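Local structure of cytochrome P450 (Picrophilus torridus, 2RFB) at residues D60-Y65 against M294-P299; N161-S166 against K180-L185. The protein is a heme-binding cytochrome P450 that probably acts as a monooxygenase, inserting one oxygen atom into organic substrates. All coordinates share one frame; numbering follows the deposited sequence.

In the fold
Contacts 1 and 2 are both buried, but they lie at different depths: contact 1 centres about 12 Å from the middle of the chain and contact 2 about 18 Å. They share no residue, yet helix 52-66 joins them: it carries one side of contact 1, and its I61 and Y65 also pack on 161-166. A hydrogen bond between S62 OG and Y181 OH, 2.6 Å long, ties the two together. Each reaches the heme through its second segment. In contact 1 one leucine meets a helix beside the thiolate ligand; contact 2 is richer in carbon contacts, with a leucine dividing its methyls between a ring and an isoleucine on the long helix 175-206.

Contact 1 (D60-Y65 against M294-P299); sequences DISAPY and MCLGAP. With HEM (protoporphyrin IX containing Fe), chain G.
S62 opens the contact with L296, its OG lying 3.4 Å from CD2 of the leucine. With OG between the backbone N and the carbonyl carbon (chi1 65°), the hydroxyl extends on the leucine's side of the helix. This is a van der Waals touch only, because the polar partner of the hydroxyl is Y181 OH, on helix 175-206. A63 meets the leucine with its backbone, at the longer distance of 4.2 Å from its CA to CD1 of L296. The two leucine methyls are thus shared between successive residues. Just beyond, Y65 N bonds to S62 O at 2.8 Å, a three-residue step, at the place where the weakly bonded helix 52-66 kinks.

L296 also works in the other direction. Its CB lies 3.8 Å from heme C2D, and CD2 is 4.0 Å from the methyl CMD, so one side chain lies between the helix and the porphyrin and touches both. It directly follows C295, whose SG binds the heme iron at 2.3 Å. G297 adds to the pocket wall: as a glycine it brings its backbone close to the porphyrin, its CA within 3.4 Å of heme C3C. A type I turn from C295 to A298 then leads into helix 298-315, with G297 at the N-cap position.

Such a thiolate loop before a helix is the signature of the P450 fold. Here the helix 52-66 lies against the loop, R59 bonds both M294 O and the heme, and on the far side I61 and Y65 rest on helix 159-164.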
ATOM      1  N   ASP A  60      12.509   2.228 -12.536  1.00 65.47           N
ATOM      2  CA  ASP A  60      12.351   3.148 -13.700  1.00 66.53           C
ATOM      3  C   ASP A  60      11.436   2.600 -14.824  1.00 67.14           C
ATOM      4  O   ASP A  60      10.759   3.363 -15.535  1.00 67.28           O
ATOM      5  CB  ASP A  60      13.712   3.551 -14.320  1.00 66.10           C
ATOM      6  CG  ASP A  60      14.534   4.541 -13.438  1.00 68.67           C
ATOM      7  OD1 ASP A  60      15.756   4.693 -13.700  1.00 71.84           O
ATOM      8  OD2 ASP A  60      13.991   5.177 -12.501  1.00 70.80           O
ATOM      9  N   ILE A  61      11.438   1.279 -14.991  1.00 67.05           N
ATOM     10  CA  ILE A  61      10.600   0.640 -15.978  1.00 66.44           C
ATOM     11  C   ILE A  61       9.151   1.101 -15.828  1.00 67.28           C
ATOM     12  O   ILE A  61       8.501   1.352 -16.818  1.00 67.91           O
ATOM     13  CB  ILE A  61      10.722  -0.901 -15.883  1.00 67.11           C
ATOM     14  CG1 ILE A  61      12.178  -1.327 -16.169  1.00 65.40           C
ATOM     15  CG2 ILE A  61       9.668  -1.623 -16.760  1.00 63.76           C
ATOM     16  CD1 ILE A  61      12.528  -2.760 -15.717  1.00 65.63           C
ATOM     17  N   SER A  62       8.655   1.259 -14.606  1.00 67.64           N
ATOM     18  CA  SER A  62       7.241   1.614 -14.426  1.00 68.11           C
ATOM     19  C   SER A  62       6.999   3.004 -13.817  1.00 68.90           C
ATOM     20  O   SER A  62       5.871   3.536 -13.886  1.00 68.91           O
ATOM     21  CB  SER A  62       6.533   0.577 -13.553  1.00 68.05           C
ATOM     22  OG  SER A  62       7.059   0.583 -12.250  1.00 65.65           O
ATOM     23  N   ALA A  63       8.037   3.555 -13.192  1.00 68.67           N
ATOM     24  CA  ALA A  63       7.981   4.884 -12.600  1.00 69.45           C
ATOM     25  C   ALA A  63       7.202   5.925 -13.446  1.00 69.89           C
ATOM     26  O   ALA A  63       6.247   6.520 -12.949  1.00 70.69           O
ATOM     27  CB  ALA A  63       9.440   5.401 -12.243  1.00 69.56           C
ATOM     28  N   PRO A  64       7.593   6.157 -14.711  1.00 70.02           N
ATOM     29  CA  PRO A  64       6.813   7.166 -15.466  1.00 70.47           C
ATOM     30  C   PRO A  64       5.296   6.929 -15.493  1.00 70.98           C
ATOM     31  O   PRO A  64       4.533   7.890 -15.548  1.00 72.12           O
ATOM     32  CB  PRO A  64       7.388   7.092 -16.890  1.00 70.27           C
ATOM     33  CG  PRO A  64       8.741   6.502 -16.741  1.00 69.79           C
ATOM     34  CD  PRO A  64       8.716   5.617 -15.501  1.00 69.99           C
ATOM     35  N   TYR A  65       4.844   5.683 -15.440  1.00 70.61           N
ATOM     36  CA  TYR A  65       3.403   5.444 -15.534  1.00 70.24           C
ATOM     37  C   TYR A  65       2.676   5.633 -14.196  1.00 70.32           C
ATOM     38  O   TYR A  65       1.459   5.674 -14.145  1.00 71.29           O
ATOM     39  CB  TYR A  65       3.119   4.101 -16.232  1.00 69.63           C
ATOM     40  CG  TYR A  65       3.891   4.013 -17.553  1.00 69.70           C
ATOM     41  CD1 TYR A  65       5.167   3.428 -17.609  1.00 68.82           C
ATOM     42  CD2 TYR A  65       3.377   4.588 -18.736  1.00 68.54           C
ATOM     43  CE1 TYR A  65       5.887   3.379 -18.804  1.00 67.78           C
ATOM     44  CE2 TYR A  65       4.083   4.539 -19.933  1.00 67.22           C
ATOM     45  CZ  TYR A  65       5.345   3.939 -19.968  1.00 68.88           C
ATOM     46  OH  TYR A  65       6.067   3.883 -21.169  1.00 69.12           O
ATOM     47  N   MET A 294      10.293   5.001  -1.303  1.00 67.38           N
ATOM     48  CA  MET A 294       9.009   5.654  -1.108  1.00 68.03           C
ATOM     49  C   MET A 294       7.965   5.038  -2.076  1.00 66.05           C
ATOM     50  O   MET A 294       8.227   4.900  -3.278  1.00 64.92           O
ATOM     51  CB  MET A 294       9.119   7.176  -1.345  1.00 68.09           C
ATOM     52  CG  MET A 294       7.974   7.860  -0.619  1.00 70.24           C
ATOM     53  SD  MET A 294       8.085   9.621  -0.401  1.00 70.78           S
ATOM     54  CE  MET A 294       7.998  10.299  -2.080  1.00 65.59           C
ATOM     55  N   CYS A 295       6.798   4.698  -1.544  1.00 65.71           N
ATOM     56  CA  CYS A 295       5.691   4.015  -2.277  1.00 65.85           C
ATOM     57  C   CYS A 295       5.532   4.460  -3.726  1.00 65.99           C
ATOM     58  O   CYS A 295       5.205   5.614  -3.986  1.00 66.65           O
ATOM     59  CB  CYS A 295       4.330   4.226  -1.583  1.00 65.87           C
ATOM     60  SG  CYS A 295       2.909   3.378  -2.376  1.00 65.15           S
ATOM     61  N   LEU A 296       5.774   3.531  -4.636  1.00 65.71           N
ATOM     62  CA  LEU A 296       5.560   3.725  -6.032  1.00 67.63           C
ATOM     63  C   LEU A 296       4.090   4.055  -6.324  1.00 68.33           C
ATOM     64  O   LEU A 296       3.821   4.876  -7.197  1.00 69.29           O
ATOM     65  CB  LEU A 296       6.003   2.469  -6.799  1.00 67.31           C
ATOM     66  CG  LEU A 296       5.798   2.513  -8.306  1.00 68.72           C
ATOM     67  CD1 LEU A 296       6.422   3.767  -8.875  1.00 68.19           C
ATOM     68  CD2 LEU A 296       6.400   1.300  -9.003  1.00 68.25           C
ATOM     69  N   GLY A 297       3.155   3.436  -5.608  1.00 68.39           N
ATOM     70  CA  GLY A 297       1.726   3.663  -5.859  1.00 69.37           C
ATOM     71  C   GLY A 297       1.052   4.806  -5.096  1.00 70.35           C
ATOM     72  O   GLY A 297      -0.178   4.929  -5.100  1.00 71.38           O
ATOM     73  N   ALA A 298       1.833   5.653  -4.432  1.00 70.20           N
ATOM     74  CA  ALA A 298       1.253   6.730  -3.636  1.00 69.57           C
ATOM     75  C   ALA A 298       0.271   7.643  -4.400  1.00 69.31           C
ATOM     76  O   ALA A 298      -0.786   7.934  -3.860  1.00 70.36           O
ATOM     77  CB  ALA A 298       2.366   7.564  -2.899  1.00 68.61           C
ATOM     78  N   PRO A 299       0.638   8.186  -5.601  1.00 69.18           N
ATOM     79  CA  PRO A 299      -0.358   8.927  -6.405  1.00 68.03           C
ATOM     80  C   PRO A 299      -1.590   8.134  -6.768  1.00 67.93           C
ATOM     81  O   PRO A 299      -2.665   8.687  -6.764  1.00 69.00           O
ATOM     82  CB  PRO A 299       0.408   9.301  -7.682  1.00 66.88           C
ATOM     83  CG  PRO A 299       1.781   9.349  -7.261  1.00 68.00           C
ATOM     84  CD  PRO A 299       1.977   8.282  -6.223  1.00 68.85           C
TER
HETATM   85  CHA HEM G 410       6.344   0.659  -1.343  1.00 67.06           C
HETATM   86  CHB HEM G 410       2.899   1.919   1.947  1.00 69.42           C
HETATM   87  CHC HEM G 410      -0.403   1.711  -1.740  1.00 68.33           C
HETATM   88  CHD HEM G 410       2.848  -0.219  -4.828  1.00 66.96           C
HETATM   89  C1A HEM G 410       5.692   1.053  -0.162  1.00 67.66           C
HETATM   90  C2A HEM G 410       6.341   1.344   1.095  1.00 69.28           C
HETATM   91  C3A HEM G 410       5.356   1.691   1.986  1.00 68.04           C
HETATM   92  C4A HEM G 410       4.126   1.641   1.283  1.00 66.90           C
HETATM   93  CMA HEM G 410       5.386   2.115   3.542  1.00 60.80           C
HETATM   94  CAA HEM G 410       7.888   1.261   1.337  1.00 66.63           C
HETATM   95  CBA HEM G 410       8.338  -0.139   1.828  1.00 65.95           C
HETATM   96  CGA HEM G 410       9.805   0.016   2.120  1.00 68.71           C
HETATM   97  O1A HEM G 410      10.338   1.184   2.189  1.00 68.48           O
HETATM   98  O2A HEM G 410      10.448  -1.039   2.290  1.00 68.71           O
HETATM   99  C1B HEM G 410       1.692   2.001   1.224  1.00 69.69           C
HETATM  100  C2B HEM G 410       0.431   2.532   1.684  1.00 70.27           C
HETATM  101  C3B HEM G 410      -0.414   2.425   0.607  1.00 71.29           C
HETATM  102  C4B HEM G 410       0.282   1.863  -0.487  1.00 69.01           C
HETATM  103  CMB HEM G 410       0.229   3.085   3.165  1.00 66.08           C
HETATM  104  CAB HEM G 410      -1.952   2.736   0.255  1.00 71.76           C
HETATM  105  CBB HEM G 410      -2.765   3.659   0.976  1.00 75.81           C
HETATM  106  C1C HEM G 410       0.124   1.255  -3.000  1.00 68.52           C
HETATM  107  C2C HEM G 410      -0.455   1.107  -4.355  1.00 69.16           C
HETATM  108  C3C HEM G 410       0.499   0.557  -5.147  1.00 67.58           C
HETATM  109  C4C HEM G 410       1.645   0.318  -4.363  1.00 64.98           C
HETATM  110  CMC HEM G 410      -1.895   1.465  -4.942  1.00 64.27           C
HETATM  111  CAC HEM G 410       0.406   0.240  -6.693  1.00 68.13           C
HETATM  112  CBC HEM G 410       0.683  -0.977  -7.196  1.00 71.68           C
HETATM  113  C1D HEM G 410       4.108  -0.143  -4.148  1.00 65.90           C
HETATM  114  C2D HEM G 410       5.381  -0.576  -4.677  1.00 66.09           C
HETATM  115  C3D HEM G 410       6.405  -0.308  -3.559  1.00 67.48           C
HETATM  116  C4D HEM G 410       5.671   0.278  -2.511  1.00 68.18           C
HETATM  117  CMD HEM G 410       5.693  -1.237  -6.057  1.00 64.98           C
HETATM  118  CAD HEM G 410       7.950  -0.545  -3.459  1.00 66.98           C
HETATM  119  CBD HEM G 410       8.651   0.663  -4.119  1.00 65.85           C
HETATM  120  CGD HEM G 410      10.135   0.490  -4.076  1.00 66.13           C
HETATM  121  O1D HEM G 410      10.610  -0.396  -3.295  1.00 69.00           O
HETATM  122  O2D HEM G 410      10.851   1.225  -4.821  1.00 64.53           O
HETATM  123  NA  HEM G 410       4.316   1.262  -0.024  1.00 66.60           N
HETATM  124  NB  HEM G 410       1.575   1.617  -0.146  1.00 68.85           N
HETATM  125  NC  HEM G 410       1.426   0.760  -3.088  1.00 68.05           N
HETATM  126  ND  HEM G 410       4.319   0.363  -2.842  1.00 67.06           N
HETATM  127 FE   HEM G 410       2.968   1.166  -1.652  1.00 66.12          FE

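Contact 2 (N161-S166 against K180-L185); sequences NVLAGS and KYIMLL. With HEM (protoporphyrin IX containing Fe), chain G.
L163 sets one methyl over the face of the Y181 ring and the other against I182, each pair of side chains meeting at a slant. Its CD2 makes a CH-pi contact, 3.6 Å from the Y181 ring centroid and 15° off the ring normal. The methyl is displaced toward the rim, on the CG side, where CD2 and Y181 CG are 3.5 Å apart. The other branch, CD1, reaches I182 CG1 at 3.4 Å, so the leucine straddles two successive residues of helix 175-206. A chi1 of -156°, CG opposite the backbone N, carries the Y181 ring to where its hydroxyl meets helix 52-66, at S62 OG and F58 O. A phenylalanine here would keep the face for L163, but would probably leave S62 OG and F58 O without this mate.

At the backbone carbonyl of L163, S166 OG, just past helix 159-164, donates to L163 O at 2.7 Å from above the carbonyl plane. F152 of helix 136-153 packs on both L163 and I182. One turn along, L184 CG and L185 CD2 each approach heme CMD at 3.8 Å. Helix 175-206 corresponds to the long helix that crosses the distal side of the heme, opposite the cysteine ligand, in cytochromes P450.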
ATOM      1  N   ASN A 161       2.260  -4.623 -21.024  1.00 65.75           N
ATOM      2  CA  ASN A 161       2.882  -4.315 -22.314  1.00 65.56           C
ATOM      3  C   ASN A 161       4.215  -3.589 -22.191  1.00 65.74           C
ATOM      4  O   ASN A 161       5.084  -3.709 -23.066  1.00 66.14           O
ATOM      5  CB  ASN A 161       1.949  -3.505 -23.223  1.00 65.46           C
ATOM      6  CG  ASN A 161       2.572  -3.223 -24.592  1.00 65.38           C
ATOM      7  OD1 ASN A 161       2.486  -4.046 -25.500  1.00 63.26           O
ATOM      8  ND2 ASN A 161       3.231  -2.067 -24.727  1.00 64.56           N
ATOM      9  N   VAL A 162       4.363  -2.817 -21.125  1.00 65.96           N
ATOM     10  CA  VAL A 162       5.561  -2.035 -20.900  1.00 65.84           C
ATOM     11  C   VAL A 162       6.646  -2.945 -20.384  1.00 66.20           C
ATOM     12  O   VAL A 162       7.818  -2.754 -20.701  1.00 66.91           O
ATOM     13  CB  VAL A 162       5.304  -0.873 -19.892  1.00 66.39           C
ATOM     14  CG1 VAL A 162       6.639  -0.284 -19.355  1.00 66.07           C
ATOM     15  CG2 VAL A 162       4.451   0.224 -20.541  1.00 64.61           C
ATOM     16  N   LEU A 163       6.261  -3.919 -19.570  1.00 66.49           N
ATOM     17  CA  LEU A 163       7.216  -4.876 -19.013  1.00 66.92           C
ATOM     18  C   LEU A 163       7.715  -5.793 -20.116  1.00 68.04           C
ATOM     19  O   LEU A 163       8.826  -6.312 -20.047  1.00 68.24           O
ATOM     20  CB  LEU A 163       6.571  -5.699 -17.896  1.00 66.50           C
ATOM     21  CG  LEU A 163       6.337  -5.058 -16.518  1.00 65.83           C
ATOM     22  CD1 LEU A 163       5.497  -5.993 -15.672  1.00 64.08           C
ATOM     23  CD2 LEU A 163       7.651  -4.708 -15.795  1.00 63.61           C
ATOM     24  N   ALA A 164       6.884  -5.980 -21.141  1.00 69.00           N
ATOM     25  CA  ALA A 164       7.248  -6.799 -22.288  1.00 70.37           C
ATOM     26  C   ALA A 164       8.369  -6.149 -23.096  1.00 71.49           C
ATOM     27  O   ALA A 164       9.319  -6.817 -23.494  1.00 71.06           O
ATOM     28  CB  ALA A 164       6.027  -7.067 -23.176  1.00 69.60           C
ATOM     29  N   GLY A 165       8.253  -4.846 -23.329  1.00 73.14           N
ATOM     30  CA  GLY A 165       9.205  -4.124 -24.177  1.00 75.31           C
ATOM     31  C   GLY A 165      10.375  -3.556 -23.393  1.00 76.66           C
ATOM     32  O   GLY A 165      11.146  -2.746 -23.913  1.00 76.30           O
ATOM     33  N   SER A 166      10.502  -4.004 -22.146  1.00 78.15           N
ATOM     34  CA  SER A 166      11.474  -3.452 -21.213  1.00 79.84           C
ATOM     35  C   SER A 166      12.750  -4.258 -21.060  1.00 80.59           C
ATOM     36  O   SER A 166      12.784  -5.482 -21.217  1.00 80.79           O
ATOM     37  CB  SER A 166      10.845  -3.287 -19.826  1.00 80.00           C
ATOM     38  OG  SER A 166      10.720  -4.536 -19.158  1.00 80.05           O
ATOM     39  N   LYS A 180       6.984 -11.441 -11.188  1.00 63.45           N
ATOM     40  CA  LYS A 180       7.158 -10.953  -9.834  1.00 64.27           C
ATOM     41  C   LYS A 180       6.894  -9.445  -9.780  1.00 64.47           C
ATOM     42  O   LYS A 180       6.306  -8.957  -8.800  1.00 65.47           O
ATOM     43  CB  LYS A 180       8.540 -11.290  -9.263  1.00 64.60           C
ATOM     44  CG  LYS A 180       8.851 -12.779  -9.109  1.00 64.17           C
ATOM     45  CD  LYS A 180       7.799 -13.557  -8.306  1.00 67.19           C
ATOM     46  CE  LYS A 180       8.177 -15.051  -8.160  1.00 67.01           C
ATOM     47  NZ  LYS A 180       9.666 -15.273  -8.282  1.00 68.43           N
ATOM     48  N   TYR A 181       7.273  -8.727 -10.839  1.00 63.68           N
ATOM     49  CA  TYR A 181       7.070  -7.260 -10.928  1.00 64.02           C
ATOM     50  C   TYR A 181       5.592  -6.942 -10.799  1.00 63.91           C
ATOM     51  O   TYR A 181       5.188  -6.133  -9.970  1.00 63.81           O
ATOM     52  CB  TYR A 181       7.606  -6.704 -12.283  1.00 64.15           C
ATOM     53  CG  TYR A 181       7.987  -5.217 -12.306  1.00 64.11           C
ATOM     54  CD1 TYR A 181       9.330  -4.814 -12.460  1.00 63.98           C
ATOM     55  CD2 TYR A 181       7.015  -4.225 -12.216  1.00 64.55           C
ATOM     56  CE1 TYR A 181       9.675  -3.464 -12.498  1.00 63.62           C
ATOM     57  CE2 TYR A 181       7.356  -2.848 -12.259  1.00 64.28           C
ATOM     58  CZ  TYR A 181       8.676  -2.485 -12.392  1.00 64.45           C
ATOM     59  OH  TYR A 181       8.995  -1.149 -12.437  1.00 64.19           O
ATOM     60  N   ILE A 182       4.794  -7.620 -11.617  1.00 63.98           N
ATOM     61  CA  ILE A 182       3.338  -7.525 -11.578  1.00 64.26           C
ATOM     62  C   ILE A 182       2.815  -7.970 -10.226  1.00 64.60           C
ATOM     63  O   ILE A 182       2.018  -7.269  -9.617  1.00 65.03           O
ATOM     64  CB  ILE A 182       2.774  -8.361 -12.723  1.00 64.99           C
ATOM     65  CG1 ILE A 182       3.005  -7.615 -14.038  1.00 65.12           C
ATOM     66  CG2 ILE A 182       1.311  -8.762 -12.529  1.00 64.37           C
ATOM     67  CD1 ILE A 182       2.943  -8.543 -15.201  1.00 68.26           C
ATOM     68  N   MET A 183       3.309  -9.090  -9.716  1.00 64.77           N
ATOM     69  CA  MET A 183       2.929  -9.511  -8.377  1.00 65.70           C
ATOM     70  C   MET A 183       3.179  -8.450  -7.313  1.00 65.80           C
ATOM     71  O   MET A 183       2.356  -8.254  -6.432  1.00 65.83           O
ATOM     72  CB  MET A 183       3.608 -10.813  -8.005  1.00 64.50           C
ATOM     73  CG  MET A 183       2.964 -11.986  -8.635  1.00 63.61           C
ATOM     74  SD  MET A 183       3.880 -13.471  -8.252  1.00 69.00           S
ATOM     75  CE  MET A 183       3.497 -13.675  -6.518  1.00 67.17           C
ATOM     76  N   LEU A 184       4.305  -7.753  -7.396  1.00 66.99           N
ATOM     77  CA  LEU A 184       4.615  -6.715  -6.413  1.00 67.17           C
ATOM     78  C   LEU A 184       3.664  -5.578  -6.544  1.00 67.81           C
ATOM     79  O   LEU A 184       3.233  -5.052  -5.546  1.00 69.99           O
ATOM     80  CB  LEU A 184       6.046  -6.205  -6.548  1.00 67.32           C
ATOM     81  CG  LEU A 184       6.488  -4.989  -5.739  1.00 67.07           C
ATOM     82  CD1 LEU A 184       6.294  -5.246  -4.254  1.00 66.11           C
ATOM     83  CD2 LEU A 184       7.975  -4.667  -6.051  1.00 67.07           C
ATOM     84  N   LEU A 185       3.301  -5.183  -7.750  1.00 68.23           N
ATOM     85  CA  LEU A 185       2.245  -4.160  -7.895  1.00 68.64           C
ATOM     86  C   LEU A 185       0.878  -4.542  -7.320  1.00 68.43           C
ATOM     87  O   LEU A 185       0.133  -3.678  -6.799  1.00 69.72           O
ATOM     88  CB  LEU A 185       2.063  -3.772  -9.361  1.00 69.12           C
ATOM     89  CG  LEU A 185       3.362  -3.264  -9.990  1.00 67.57           C
ATOM     90  CD1 LEU A 185       3.176  -3.019 -11.499  1.00 66.78           C
ATOM     91  CD2 LEU A 185       3.787  -2.030  -9.257  1.00 63.01           C
TER
HETATM   92  CHA HEM G 410       6.344   0.659  -1.343  1.00 67.06           C
HETATM   93  CHB HEM G 410       2.899   1.919   1.947  1.00 69.42           C
HETATM   94  CHC HEM G 410      -0.403   1.711  -1.740  1.00 68.33           C
HETATM   95  CHD HEM G 410       2.848  -0.219  -4.828  1.00 66.96           C
HETATM   96  C1A HEM G 410       5.692   1.053  -0.162  1.00 67.66           C
HETATM   97  C2A HEM G 410       6.341   1.344   1.095  1.00 69.28           C
HETATM   98  C3A HEM G 410       5.356   1.691   1.986  1.00 68.04           C
HETATM   99  C4A HEM G 410       4.126   1.641   1.283  1.00 66.90           C
HETATM  100  CMA HEM G 410       5.386   2.115   3.542  1.00 60.80           C
HETATM  101  CAA HEM G 410       7.888   1.261   1.337  1.00 66.63           C
HETATM  102  CBA HEM G 410       8.338  -0.139   1.828  1.00 65.95           C
HETATM  103  CGA HEM G 410       9.805   0.016   2.120  1.00 68.71           C
HETATM  104  O1A HEM G 410      10.338   1.184   2.189  1.00 68.48           O
HETATM  105  O2A HEM G 410      10.448  -1.039   2.290  1.00 68.71           O
HETATM  106  C1B HEM G 410       1.692   2.001   1.224  1.00 69.69           C
HETATM  107  C2B HEM G 410       0.431   2.532   1.684  1.00 70.27           C
HETATM  108  C3B HEM G 410      -0.414   2.425   0.607  1.00 71.29           C
HETATM  109  C4B HEM G 410       0.282   1.863  -0.487  1.00 69.01           C
HETATM  110  CMB HEM G 410       0.229   3.085   3.165  1.00 66.08           C
HETATM  111  CAB HEM G 410      -1.952   2.736   0.255  1.00 71.76           C
HETATM  112  CBB HEM G 410      -2.765   3.659   0.976  1.00 75.81           C
HETATM  113  C1C HEM G 410       0.124   1.255  -3.000  1.00 68.52           C
HETATM  114  C2C HEM G 410      -0.455   1.107  -4.355  1.00 69.16           C
HETATM  115  C3C HEM G 410       0.499   0.557  -5.147  1.00 67.58           C
HETATM  116  C4C HEM G 410       1.645   0.318  -4.363  1.00 64.98           C
HETATM  117  CMC HEM G 410      -1.895   1.465  -4.942  1.00 64.27           C
HETATM  118  CAC HEM G 410       0.406   0.240  -6.693  1.00 68.13           C
HETATM  119  CBC HEM G 410       0.683  -0.977  -7.196  1.00 71.68           C
HETATM  120  C1D HEM G 410       4.108  -0.143  -4.148  1.00 65.90           C
HETATM  121  C2D HEM G 410       5.381  -0.576  -4.677  1.00 66.09           C
HETATM  122  C3D HEM G 410       6.405  -0.308  -3.559  1.00 67.48           C
HETATM  123  C4D HEM G 410       5.671   0.278  -2.511  1.00 68.18           C
HETATM  124  CMD HEM G 410       5.693  -1.237  -6.057  1.00 64.98           C
HETATM  125  CAD HEM G 410       7.950  -0.545  -3.459  1.00 66.98           C
HETATM  126  CBD HEM G 410       8.651   0.663  -4.119  1.00 65.85           C
HETATM  127  CGD HEM G 410      10.135   0.490  -4.076  1.00 66.13           C
HETATM  128  O1D HEM G 410      10.610  -0.396  -3.295  1.00 69.00           O
HETATM  129  O2D HEM G 410      10.851   1.225  -4.821  1.00 64.53           O
HETATM  130  NA  HEM G 410       4.316   1.262  -0.024  1.00 66.60           N
HETATM  131  NB  HEM G 410       1.575   1.617  -0.146  1.00 68.85           N
HETATM  132  NC  HEM G 410       1.426   0.760  -3.088  1.00 68.05           N
HETATM  133  ND  HEM G 410       4.319   0.363  -2.842  1.00 67.06           N
HETATM  134 FE   HEM G 410       2.968   1.166  -1.652  1.00 66.12          FE